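Local atomic coordinates of SH2 domain-containing protein 3C (Homo sapiens, PDB entry 3T6G), a protein that acts as a signalling adaptor in integrin-mediated cell adhesion and migration, its closed Cdc25-homology domain serving for binding BCAR1 rather than for canonical nucleotide exchange. Residues 81-85 / 253-257; 102-107 / 146-150; 131-135 / 151-155; 140-146 / 203-208. The protein carries 2 engineered substitutions. All coordinates share one frame; numbering follows the deposited sequence.

Interaction 1. Residues 81-85 / 253-257; sequences RWGME and GGLYH
The indole of Trp82 lies against the first turn of helix 253-263, and this is where the contact is tight. Its five-membered end meets bare backbone: CD1 comes within 3.2 Å of Gly253 C, and NE1 sits beside Gly254 N, two donors that merely pass each other. Gly253 has to be small, since a side chain there would run into Trp82 CD1. Farther along the same face, the six-membered ring forms an offset stack with the His257 imidazole, centroids 4.6 Å apart and planes at 24°, while His257 CB lies over that ring as well. His257 reaches the indole with CG anti to its backbone N (chi1 159°), and its ND1 is hydrogen-bonded to Ile67 O. Within the Ras-GEF (Cdc25-homology) domain this fastens the short helix 83-86, with Trp82 at its N-cap position, to helix 253-263. A serine in place of Trp82 would probably leave the two glycines and one imidazole face without their cover. Trp82, Gly254 and His257 stay partly open to solvent. The buried side is the looser one: there Met84 CG meets Tyr256 CD2 at 4.0 Å, the two side chains crossing at about a right angle. Tyr256, a probable phosphorylation site, is unmodified here.

Interaction 2. Residues 102-107 / 146-150; sequences RFHTMS and FSFAA
Phe103 pushes its ring between helix 93-115 and helix 145-155; together with Ala150 and Phe146 it buries the most surface in the contact. With CG anti to the backbone N (chi1 -170°), the ring swings out so that its CE1 corner reaches Ala150 N at 3.3 Å. The Ala150 methyl lies over the face of the ring, CB 4.1 Å from its centroid, while the methyl of Ala149 comes in at the edge, in the ring plane. Against Phe146 the roles turn: here Phe103 presents its edge to the Phe146 face, a T-shaped pair with planes at 68°. In this all-helical Ras-GEF domain the contact sits close to the centre of the chain, with the two helix segments crossing at -45° and their axes 9.3 Å apart. With a leucine in place of Phe103, Phe146 would probably be left without its edge-to-face mate and a gap would open beside the Ala150 methyl. Arg102 runs extended past the far end of Phe146, CD and NE near CE2, on its way to a salt bridge with Asp61. At the other end of the contact Ser107 OG donates to Ala150 O, on a lone pair in the carbonyl plane, though the modelled 2.5 Å is suspiciously short.

Interaction 3. Residues 131-135 / 151-155; sequences TIQLA and VMGAL
Val151 and Leu155 of helix 145-155 pack against Thr131, Ile132, Leu134 and Ala135 of helix 121-140, an antiparallel pair of consecutive helices in the Ras-GEF domain. The short segments run at 150° to each other with their axes 9.6 Å apart, and all seven touching residues are buried. Branched aliphatic contacts do most of the work. Val151 divides its two methyls between neighbours: CG1, anti to the backbone N (chi1 162°), lies 3.4 Å from Ala135 CB and also close to the Thr131 methyl, whereas CG2 faces Leu134 CD2 more loosely at 4.0 Å. Leu155 splits its branches in the same spirit. Its CD2 comes to 3.5 Å from Thr131 CG2, the two side chains sliding past each other in opposite directions, and its CD1 meets Ile132 CG1, coming across that chain at about a right angle. The Thr131 hydroxyl takes no part in this apolar layer: CG2 is turned toward Val151 and Leu155, while OG1 is hydrogen-bonded to Leu127 O one turn back in its own helix. Outside the pair, Val151 also touches Leu110 of helix 93-115, and Met152 packs on Tyr181, Leu185 and Leu189 of helix 175-193. A sulphur contact finishes the interface: Met152, bent at chi2 and chi3, brings SD to 4.1 Å from Ala135 CB.

Interaction 4. Residues 140-146 / 203-208; sequences GTMGNMF and NTTFPH
Gly143 O is gripped by two successive backbone N-H groups, Phe206 N at 3.2 Å and Thr205 N in a weak, more bent bond. Two residues on, Met145 N donates to Phe206 O at 2.8 Å. The Phe206 N and Met145 N bonds flank Asn144 and bridge its backbone to Phe206, an isolated beta bridge in a domain that has helices but no strands; the Thr205 bond only adds to the grip on Gly143 O. Gly143 has positive phi, and a side chain there would strike Asn203 O. Asn144 is the N-cap of helix 145-155: with CG anti to the backbone N (chi1 174°), OD1 accepts weakly from Phe146 N, while ND2 is hydrogen-bonded to Asp61 OD2 and Thr58 OG1. The amide lies alongside Phe206, its plane only 8° from that of the ring. Over the ring's centre stands Phe146 CB, 3.4 Å from the centroid; the two phenyl rings are nearly parallel but slid apart, so they barely overlap. At the far end a water joins Met145 O, weakly, to His208 ND1, and it lies in the imidazole plane. NE2 of that ring is hydrogen-bonded to Asn193 OD1. Buried peptide groups at the helix start thus find partners in the loop 203-208 or in the Asn144 cap, and the CH-pi contact on Phe206 probably helps fix this loop against the turn between helix 121-140 and helix 145-155.

How the interactions relate
From the N terminus, residues 81-85 come first, and their partner 253-257 comes last, so the long loop of interaction 1 encloses the other three contacts. Within it, 102-107 waits for 146-150 (interaction 2), 131-135 for 151-155 (interaction 3), and 140-146 for 203-208 (interaction 4); each of these loops crosses the other two. All three meet on helix 145-155, tying it to helix 93-115, helix 121-140 and the loop after helix 175-193. Interactions 2 and 4 share Phe146, and interactions 2 and 3 touch, with Phe148 packing on Ala135. Interaction 4 also abuts interaction 1, where Met84 and Tyr256 meet Pro207, carrying the packing out to helix 253-263.

Interaction 1. Residues 81-85 / 253-257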
loop_
_atom_site.group_PDB
_atom_site.type_symbol
_atom_site.label_atom_id
_atom_site.label_comp_id
_atom_site.label_asym_id
_atom_site.label_seq_id
_atom_site.Cartn_x
_atom_site.Cartn_y
_atom_site.Cartn_z
ATOM N N ARG A 81 7.366 -16.202 -3.478
ATOM C CA ARG A 81 6.892 -16.737 -2.206
ATOM C C ARG A 81 5.828 -15.875 -1.504
ATOM O O ARG A 81 4.821 -16.397 -1.046
ATOM C CB ARG A 81 8.065 -16.989 -1.258
ATOM C CG ARG A 81 8.829 -18.257 -1.562
ATOM C CD ARG A 81 9.983 -18.475 -0.596
ATOM N NE ARG A 81 10.468 -19.857 -0.645
ATOM C CZ ARG A 81 11.152 -20.393 -1.659
ATOM N NH1 ARG A 81 11.442 -19.671 -2.738
ATOM N NH2 ARG A 81 11.543 -21.662 -1.596
ATOM N N TRP A 82 6.038 -14.566 -1.432
ATOM C CA TRP A 82 5.218 -13.700 -0.567
ATOM C C TRP A 82 4.542 -12.526 -1.276
ATOM O O TRP A 82 5.088 -11.955 -2.221
ATOM C CB TRP A 82 6.099 -13.164 0.544
ATOM C CG TRP A 82 6.751 -14.260 1.310
ATOM C CD1 TRP A 82 8.097 -14.499 1.435
ATOM C CD2 TRP A 82 6.089 -15.287 2.061
ATOM N NE1 TRP A 82 8.313 -15.611 2.216
ATOM C CE2 TRP A 82 7.097 -16.115 2.615
ATOM C CE3 TRP A 82 4.746 -15.580 2.324
ATOM C CZ2 TRP A 82 6.804 -17.218 3.411
ATOM C CZ3 TRP A 82 4.450 -16.672 3.135
ATOM C CH2 TRP A 82 5.476 -17.482 3.664
ATOM N N GLY A 83 3.348 -12.171 -0.820
ATOM C CA GLY A 83 2.614 -11.040 -1.377
ATOM C C GLY A 83 3.401 -9.742 -1.265
ATOM O O GLY A 83 3.221 -8.824 -2.057
ATOM N N MET A 84 4.287 -9.663 -0.279
ATOM C CA MET A 84 5.080 -8.468 -0.115
ATOM C C MET A 84 5.956 -8.298 -1.326
ATOM O O MET A 84 6.132 -7.177 -1.817
ATOM C CB MET A 84 5.930 -8.521 1.159
ATOM C CG MET A 84 5.156 -8.299 2.477
ATOM S SD MET A 84 4.173 -6.772 2.555
ATOM C CE MET A 84 2.605 -7.343 1.943
ATOM N N GLU A 85 6.517 -9.412 -1.794
ATOM C CA GLU A 85 7.345 -9.420 -2.996
ATOM C C GLU A 85 6.474 -9.168 -4.209
ATOM O O GLU A 85 6.805 -8.352 -5.067
ATOM C CB GLU A 85 8.082 -10.741 -3.137
ATOM C CG GLU A 85 8.855 -10.876 -4.422
ATOM C CD GLU A 85 10.026 -11.836 -4.277
ATOM O OE1 GLU A 85 10.134 -12.449 -3.190
ATOM O OE2 GLU A 85 10.832 -11.971 -5.232
ATOM N N GLY A 253 9.759 -10.898 3.093
ATOM C CA GLY A 253 8.458 -11.549 3.104
ATOM C C GLY A 253 8.323 -12.714 4.083
ATOM O O GLY A 253 7.244 -12.948 4.635
ATOM N N GLY A 254 9.419 -13.447 4.274
ATOM C CA GLY A 254 9.458 -14.595 5.152
ATOM C C GLY A 254 9.549 -14.227 6.613
ATOM O O GLY A 254 9.183 -15.019 7.486
ATOM N N LEU A 255 10.030 -13.018 6.888
ATOM C CA LEU A 255 10.117 -12.543 8.259
ATOM C C LEU A 255 8.743 -12.082 8.736
ATOM O O LEU A 255 8.335 -12.371 9.858
ATOM C CB LEU A 255 11.141 -11.416 8.404
ATOM C CG LEU A 255 11.198 -10.843 9.831
ATOM C CD1 LEU A 255 11.913 -11.821 10.743
ATOM C CD2 LEU A 255 11.875 -9.479 9.888
ATOM N N TYR A 256 8.026 -11.370 7.881
ATOM C CA TYR A 256 6.708 -10.901 8.258
ATOM C C TYR A 256 5.751 -12.082 8.474
ATOM O O TYR A 256 4.931 -12.064 9.401
ATOM C CB TYR A 256 6.158 -9.914 7.222
ATOM C CG TYR A 256 7.121 -8.795 6.915
ATOM C CD1 TYR A 256 7.584 -7.972 7.929
ATOM C CD2 TYR A 256 7.579 -8.562 5.613
ATOM C CE1 TYR A 256 8.458 -6.952 7.676
ATOM C CE2 TYR A 256 8.465 -7.526 5.349
ATOM C CZ TYR A 256 8.898 -6.725 6.385
ATOM O OH TYR A 256 9.780 -5.699 6.162
ATOM N N HIS A 257 5.860 -13.100 7.622
ATOM C CA HIS A 257 5.019 -14.283 7.739
ATOM C C HIS A 257 5.264 -14.950 9.092
ATOM O O HIS A 257 4.322 -15.181 9.865
ATOM C CB HIS A 257 5.312 -15.260 6.609
ATOM C CG HIS A 257 4.888 -16.668 6.902
ATOM N ND1 HIS A 257 3.574 -17.088 6.813
ATOM C CD2 HIS A 257 5.610 -17.753 7.270
ATOM C CE1 HIS A 257 3.507 -18.376 7.119
ATOM N NE2 HIS A 257 4.725 -18.800 7.406
#

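Interaction 2. Residues 102-107 / 146-150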
loop_
_atom_site.group_PDB
_atom_site.type_symbol
_atom_site.label_atom_id
_atom_site.label_comp_id
_atom_site.label_asym_id
_atom_site.label_seq_id
_atom_site.Cartn_x
_atom_site.Cartn_y
_atom_site.Cartn_z
ATOM N N ARG A 102 -9.113 -2.233 0.095
ATOM C CA ARG A 102 -9.238 -2.673 1.471
ATOM C C ARG A 102 -9.010 -1.494 2.397
ATOM O O ARG A 102 -9.848 -1.190 3.252
ATOM C CB ARG A 102 -8.259 -3.804 1.811
ATOM C CG ARG A 102 -8.615 -4.511 3.135
ATOM C CD ARG A 102 -7.684 -5.671 3.487
ATOM N NE ARG A 102 -7.735 -5.981 4.911
ATOM C CZ ARG A 102 -8.813 -6.464 5.536
ATOM N NH1 ARG A 102 -9.945 -6.705 4.874
ATOM N NH2 ARG A 102 -8.763 -6.716 6.831
ATOM N N PHE A 103 -7.858 -0.859 2.217
ATOM C CA PHE A 103 -7.446 0.312 2.977
ATOM C C PHE A 103 -8.535 1.403 3.045
ATOM O O PHE A 103 -9.061 1.703 4.132
ATOM C CB PHE A 103 -6.170 0.873 2.362
ATOM C CG PHE A 103 -5.498 1.934 3.188
ATOM C CD1 PHE A 103 -4.564 1.592 4.158
ATOM C CD2 PHE A 103 -5.766 3.275 2.969
ATOM C CE1 PHE A 103 -3.925 2.564 4.902
ATOM C CE2 PHE A 103 -5.120 4.258 3.713
ATOM C CZ PHE A 103 -4.197 3.901 4.677
ATOM N N HIS A 104 -8.896 1.994 1.910
ATOM C CA HIS A 104 -9.863 3.068 2.017
ATOM C C HIS A 104 -11.232 2.614 2.504
ATOM O O HIS A 104 -11.904 3.332 3.241
ATOM C CB HIS A 104 -9.995 3.925 0.756
ATOM C CG HIS A 104 -10.686 5.235 1.020
ATOM N ND1 HIS A 104 -10.308 6.077 2.049
ATOM C CD2 HIS A 104 -11.761 5.819 0.434
ATOM C CE1 HIS A 104 -11.102 7.133 2.067
ATOM N NE2 HIS A 104 -11.989 7.004 1.096
ATOM N N THR A 105 -11.653 1.432 2.082
ATOM C CA THR A 105 -12.959 0.931 2.470
ATOM C C THR A 105 -13.067 0.652 3.984
ATOM O O THR A 105 -14.097 0.906 4.601
ATOM C CB THR A 105 -13.331 -0.255 1.626
ATOM O OG1 THR A 105 -13.645 0.236 0.328
ATOM C CG2 THR A 105 -14.561 -0.988 2.184
ATOM N N MET A 106 -11.983 0.162 4.562
ATOM C CA MET A 106 -11.859 0.008 5.998
ATOM C C MET A 106 -12.044 1.364 6.707
ATOM O O MET A 106 -12.885 1.483 7.602
ATOM C CB MET A 106 -10.481 -0.585 6.299
ATOM C CG MET A 106 -10.082 -0.683 7.765
ATOM S SD MET A 106 -10.933 -2.008 8.627
ATOM C CE MET A 106 -11.005 -3.346 7.429
ATOM N N SER A 107 -11.264 2.372 6.312
ATOM C CA SER A 107 -11.361 3.730 6.887
ATOM C C SER A 107 -12.797 4.244 6.873
ATOM O O SER A 107 -13.294 4.786 7.863
ATOM C CB SER A 107 -10.463 4.698 6.135
ATOM O OG SER A 107 -9.105 4.349 6.320
ATOM N N PHE A 146 -0.299 -1.519 8.067
ATOM C CA PHE A 146 -1.360 -1.375 7.073
ATOM C C PHE A 146 -2.640 -0.835 7.726
ATOM O O PHE A 146 -3.057 0.288 7.448
ATOM C CB PHE A 146 -1.593 -2.708 6.341
ATOM C CG PHE A 146 -2.785 -2.700 5.396
ATOM C CD1 PHE A 146 -2.674 -2.223 4.117
ATOM C CD2 PHE A 146 -4.001 -3.187 5.795
ATOM C CE1 PHE A 146 -3.749 -2.225 3.267
ATOM C CE2 PHE A 146 -5.077 -3.192 4.941
ATOM C CZ PHE A 146 -4.958 -2.708 3.685
ATOM N N SER A 147 -3.250 -1.621 8.611
ATOM C CA SER A 147 -4.476 -1.181 9.296
ATOM C C SER A 147 -4.278 -0.048 10.312
ATOM O O SER A 147 -5.173 0.767 10.520
ATOM C CB SER A 147 -5.239 -2.363 9.903
ATOM O OG SER A 147 -6.080 -2.934 8.897
ATOM N N PHE A 148 -3.108 0.008 10.930
ATOM C CA PHE A 148 -2.733 1.185 11.688
ATOM C C PHE A 148 -3.022 2.457 10.882
ATOM O O PHE A 148 -3.671 3.370 11.367
ATOM C CB PHE A 148 -1.261 1.130 12.048
ATOM C CG PHE A 148 -0.715 2.446 12.524
ATOM C CD1 PHE A 148 -1.173 3.010 13.712
ATOM C CD2 PHE A 148 0.267 3.122 11.790
ATOM C CE1 PHE A 148 -0.679 4.225 14.160
ATOM C CE2 PHE A 148 0.784 4.355 12.232
ATOM C CZ PHE A 148 0.301 4.910 13.420
ATOM N N ALA A 149 -2.560 2.499 9.635
ATOM C CA ALA A 149 -2.708 3.697 8.805
ATOM C C ALA A 149 -4.121 3.818 8.271
ATOM O O ALA A 149 -4.601 4.916 8.007
ATOM C CB ALA A 149 -1.703 3.686 7.642
ATOM N N ALA A 150 -4.782 2.683 8.074
ATOM C CA ALA A 150 -6.175 2.726 7.674
ATOM C C ALA A 150 -7.030 3.290 8.832
ATOM O O ALA A 150 -8.066 3.921 8.604
ATOM C CB ALA A 150 -6.656 1.324 7.253
#

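Interaction 3. Residues 131-135 / 151-155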
loop_
_atom_site.group_PDB
_atom_site.type_symbol
_atom_site.label_atom_id
_atom_site.label_comp_id
_atom_site.label_asym_id
_atom_site.label_seq_id
_atom_site.Cartn_x
_atom_site.Cartn_y
_atom_site.Cartn_z
ATOM N N THR A 131 -11.194 3.853 19.046
ATOM C CA THR A 131 -10.570 3.818 17.729
ATOM C C THR A 131 -9.065 4.131 17.805
ATOM O O THR A 131 -8.259 3.452 17.191
ATOM C CB THR A 131 -11.231 4.791 16.782
ATOM O OG1 THR A 131 -12.632 4.515 16.734
ATOM C CG2 THR A 131 -10.654 4.619 15.400
ATOM N N ILE A 132 -8.698 5.147 18.579
ATOM C CA ILE A 132 -7.297 5.483 18.836
ATOM C C ILE A 132 -6.528 4.358 19.530
ATOM O O ILE A 132 -5.393 4.059 19.165
ATOM C CB ILE A 132 -7.191 6.805 19.666
ATOM C CG1 ILE A 132 -7.525 8.003 18.783
ATOM C CG2 ILE A 132 -5.801 6.993 20.302
ATOM C CD1 ILE A 132 -8.058 9.183 19.573
ATOM N N GLN A 133 -7.138 3.753 20.544
ATOM C CA GLN A 133 -6.571 2.570 21.173
ATOM C C GLN A 133 -6.352 1.463 20.118
ATOM O O GLN A 133 -5.305 0.811 20.099
ATOM C CB GLN A 133 -7.480 2.075 22.305
ATOM C CG GLN A 133 -7.521 2.977 23.569
ATOM O OE1 GLN A 133 -9.393 1.778 24.535
ATOM N NE2 GLN A 133 -7.722 2.370 25.916
ATOM N N LEU A 134 -7.325 1.256 19.234
ATOM C CA LEU A 134 -7.130 0.301 18.149
ATOM C C LEU A 134 -5.894 0.664 17.309
ATOM O O LEU A 134 -5.086 -0.206 16.974
ATOM C CB LEU A 134 -8.367 0.183 17.246
ATOM C CG LEU A 134 -8.142 -0.686 15.992
ATOM C CD1 LEU A 134 -7.437 -1.995 16.353
ATOM C CD2 LEU A 134 -9.434 -0.971 15.190
ATOM N N ALA A 135 -5.742 1.940 16.967
ATOM C CA ALA A 135 -4.594 2.349 16.166
ATOM C C ALA A 135 -3.292 2.189 16.939
ATOM O O ALA A 135 -2.269 1.824 16.364
ATOM C CB ALA A 135 -4.750 3.766 15.655
ATOM N N VAL A 151 -6.582 3.082 10.071
ATOM C CA VAL A 151 -7.363 3.509 11.221
ATOM C C VAL A 151 -7.176 5.002 11.474
ATOM O O VAL A 151 -8.161 5.729 11.611
ATOM C CB VAL A 151 -7.073 2.663 12.480
ATOM C CG1 VAL A 151 -7.541 3.392 13.732
ATOM C CG2 VAL A 151 -7.750 1.257 12.355
ATOM N N MET A 152 -5.916 5.432 11.543
ATOM C CA MET A 152 -5.526 6.843 11.440
ATOM C C MET A 152 -6.174 7.550 10.235
ATOM O O MET A 152 -6.630 8.678 10.346
ATOM C CB MET A 152 -4.006 6.948 11.333
ATOM C CG MET A 152 -3.279 6.285 12.500
ATOM S SD MET A 152 -3.414 7.271 14.007
ATOM C CE MET A 152 -2.714 8.808 13.426
ATOM N N GLY A 153 -6.223 6.888 9.088
ATOM C CA GLY A 153 -6.975 7.417 7.967
ATOM C C GLY A 153 -8.406 7.763 8.344
ATOM O O GLY A 153 -8.910 8.814 7.976
ATOM N N ALA A 154 -9.069 6.885 9.088
ATOM C CA ALA A 154 -10.432 7.160 9.574
ATOM C C ALA A 154 -10.498 8.405 10.497
ATOM O O ALA A 154 -11.379 9.262 10.357
ATOM C CB ALA A 154 -10.957 5.969 10.306
ATOM N N LEU A 155 -9.547 8.478 11.424
ATOM C CA LEU A 155 -9.519 9.478 12.468
ATOM C C LEU A 155 -9.217 10.842 11.898
ATOM O O LEU A 155 -9.325 11.839 12.591
ATOM C CB LEU A 155 -8.462 9.104 13.513
ATOM C CG LEU A 155 -8.813 7.838 14.304
ATOM C CD1 LEU A 155 -7.670 7.452 15.208
ATOM C CD2 LEU A 155 -10.100 8.037 15.120
#

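Interaction 4. Residues 140-146 / 203-208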
loop_
_atom_site.group_PDB
_atom_site.type_symbol
_atom_site.label_atom_id
_atom_site.label_comp_id
_atom_site.label_asym_id
_atom_site.label_seq_id
_atom_site.Cartn_x
_atom_site.Cartn_y
_atom_site.Cartn_z
ATOM N N GLY A 140 1.602 -1.029 17.834
ATOM C CA GLY A 140 2.543 -1.467 18.849
ATOM C C GLY A 140 2.488 -2.942 19.164
ATOM O O GLY A 140 3.501 -3.625 19.153
ATOM N N THR A 141 1.301 -3.438 19.467
ATOM C CA THR A 141 1.149 -4.843 19.792
ATOM C C THR A 141 1.265 -5.698 18.526
ATOM O O THR A 141 2.065 -6.634 18.466
ATOM C CB THR A 141 -0.201 -5.104 20.484
ATOM O OG1 THR A 141 -0.263 -4.351 21.695
ATOM C CG2 THR A 141 -0.331 -6.548 20.829
ATOM N N MET A 142 0.478 -5.351 17.513
ATOM C CA MET A 142 0.407 -6.124 16.277
ATOM C C MET A 142 1.495 -5.836 15.236
ATOM O O MET A 142 1.679 -6.629 14.316
ATOM C CB MET A 142 -0.958 -5.917 15.619
ATOM C CG MET A 142 -2.121 -6.453 16.428
ATOM S SD MET A 142 -1.605 -7.848 17.432
ATOM C CE MET A 142 -1.750 -9.142 16.215
ATOM N N GLY A 143 2.188 -4.701 15.355
ATOM C CA GLY A 143 3.128 -4.267 14.322
ATOM C C GLY A 143 2.531 -4.385 12.922
ATOM O O GLY A 143 3.158 -4.912 12.014
ATOM N N ASN A 144 1.291 -3.926 12.774
ATOM C CA ASN A 144 0.568 -3.971 11.514
ATOM C C ASN A 144 0.392 -2.549 10.974
ATOM O O ASN A 144 -0.597 -1.889 11.303
ATOM C CB ASN A 144 -0.804 -4.665 11.712
ATOM C CG ASN A 144 -1.657 -4.605 10.474
ATOM O OD1 ASN A 144 -1.182 -4.163 9.422
ATOM N ND2 ASN A 144 -2.921 -5.028 10.576
ATOM N N MET A 145 1.352 -2.074 10.167
ATOM C CA MET A 145 1.333 -0.696 9.653
ATOM C C MET A 145 0.177 -0.458 8.696
ATOM O O MET A 145 -0.264 0.667 8.505
ATOM C CB MET A 145 2.628 -0.333 8.924
ATOM C CG MET A 145 3.912 -0.406 9.722
ATOM S SD MET A 145 3.849 0.487 11.298
ATOM C CE MET A 145 2.814 -0.606 12.269
ATOM N N PHE A 146 -0.299 -1.519 8.067
ATOM C CA PHE A 146 -1.360 -1.375 7.073
ATOM C C PHE A 146 -2.640 -0.835 7.726
ATOM O O PHE A 146 -3.057 0.288 7.448
ATOM C CB PHE A 146 -1.593 -2.708 6.341
ATOM C CG PHE A 146 -2.785 -2.700 5.396
ATOM C CD1 PHE A 146 -2.674 -2.223 4.117
ATOM C CD2 PHE A 146 -4.001 -3.187 5.795
ATOM C CE1 PHE A 146 -3.749 -2.225 3.267
ATOM C CE2 PHE A 146 -5.077 -3.192 4.941
ATOM C CZ PHE A 146 -4.958 -2.708 3.685
ATOM N N ASN A 203 9.441 -6.733 15.225
ATOM C CA ASN A 203 8.053 -6.793 15.681
ATOM C C ASN A 203 7.083 -6.637 14.537
ATOM O O ASN A 203 5.870 -6.664 14.740
ATOM C CB ASN A 203 7.753 -5.736 16.758
ATOM C CG ASN A 203 6.360 -5.908 17.390
ATOM O OD1 ASN A 203 6.136 -6.821 18.184
ATOM N ND2 ASN A 203 5.428 -5.023 17.037
ATOM N N THR A 204 7.611 -6.500 13.327
ATOM C CA THR A 204 6.766 -6.204 12.176
ATOM C C THR A 204 6.118 -7.432 11.561
ATOM O O THR A 204 6.703 -8.520 11.495
ATOM C CB THR A 204 7.540 -5.446 11.094
ATOM O OG1 THR A 204 8.205 -4.327 11.692
ATOM C CG2 THR A 204 6.601 -4.946 10.025
ATOM N N THR A 205 4.933 -7.199 11.024
ATOM C CA THR A 205 3.989 -8.232 10.712
ATOM C C THR A 205 3.347 -7.814 9.421
ATOM O O THR A 205 2.876 -8.634 8.641
ATOM C CB THR A 205 2.929 -8.243 11.852
ATOM O OG1 THR A 205 2.932 -9.505 12.546
ATOM C CG2 THR A 205 1.554 -7.895 11.334
ATOM N N PHE A 206 3.329 -6.510 9.194
ATOM C CA PHE A 206 2.812 -5.958 7.959
ATOM C C PHE A 206 3.367 -4.550 7.789
ATOM O O PHE A 206 2.853 -3.606 8.371
ATOM C CB PHE A 206 1.302 -5.928 8.008
ATOM C CG PHE A 206 0.665 -5.692 6.684
ATOM C CD1 PHE A 206 -0.599 -6.170 6.425
ATOM C CD2 PHE A 206 1.342 -5.019 5.693
ATOM C CE1 PHE A 206 -1.189 -5.972 5.210
ATOM C CE2 PHE A 206 0.751 -4.803 4.472
ATOM C CZ PHE A 206 -0.516 -5.270 4.233
ATOM N N PRO A 207 4.413 -4.408 6.963
ATOM C CA PRO A 207 5.223 -3.194 6.860
ATOM C C PRO A 207 4.428 -2.086 6.200
ATOM O O PRO A 207 3.321 -2.323 5.680
ATOM C CB PRO A 207 6.332 -3.620 5.915
ATOM C CG PRO A 207 5.602 -4.529 4.954
ATOM C CD PRO A 207 4.651 -5.314 5.824
ATOM N N HIS A 208 4.988 -0.882 6.211
ATOM C CA HIS A 208 4.319 0.254 5.594
ATOM C C HIS A 208 4.535 0.191 4.063
ATOM O O HIS A 208 5.646 0.394 3.576
ATOM C CB HIS A 208 4.844 1.562 6.223
ATOM C CG HIS A 208 4.069 2.780 5.832
ATOM N ND1 HIS A 208 2.698 2.788 5.730
ATOM C CD2 HIS A 208 4.479 4.033 5.504
ATOM C CE1 HIS A 208 2.289 3.992 5.359
ATOM N NE2 HIS A 208 3.351 4.764 5.217
HETATM O O HOH W 1 0.521 1.185 6.034
#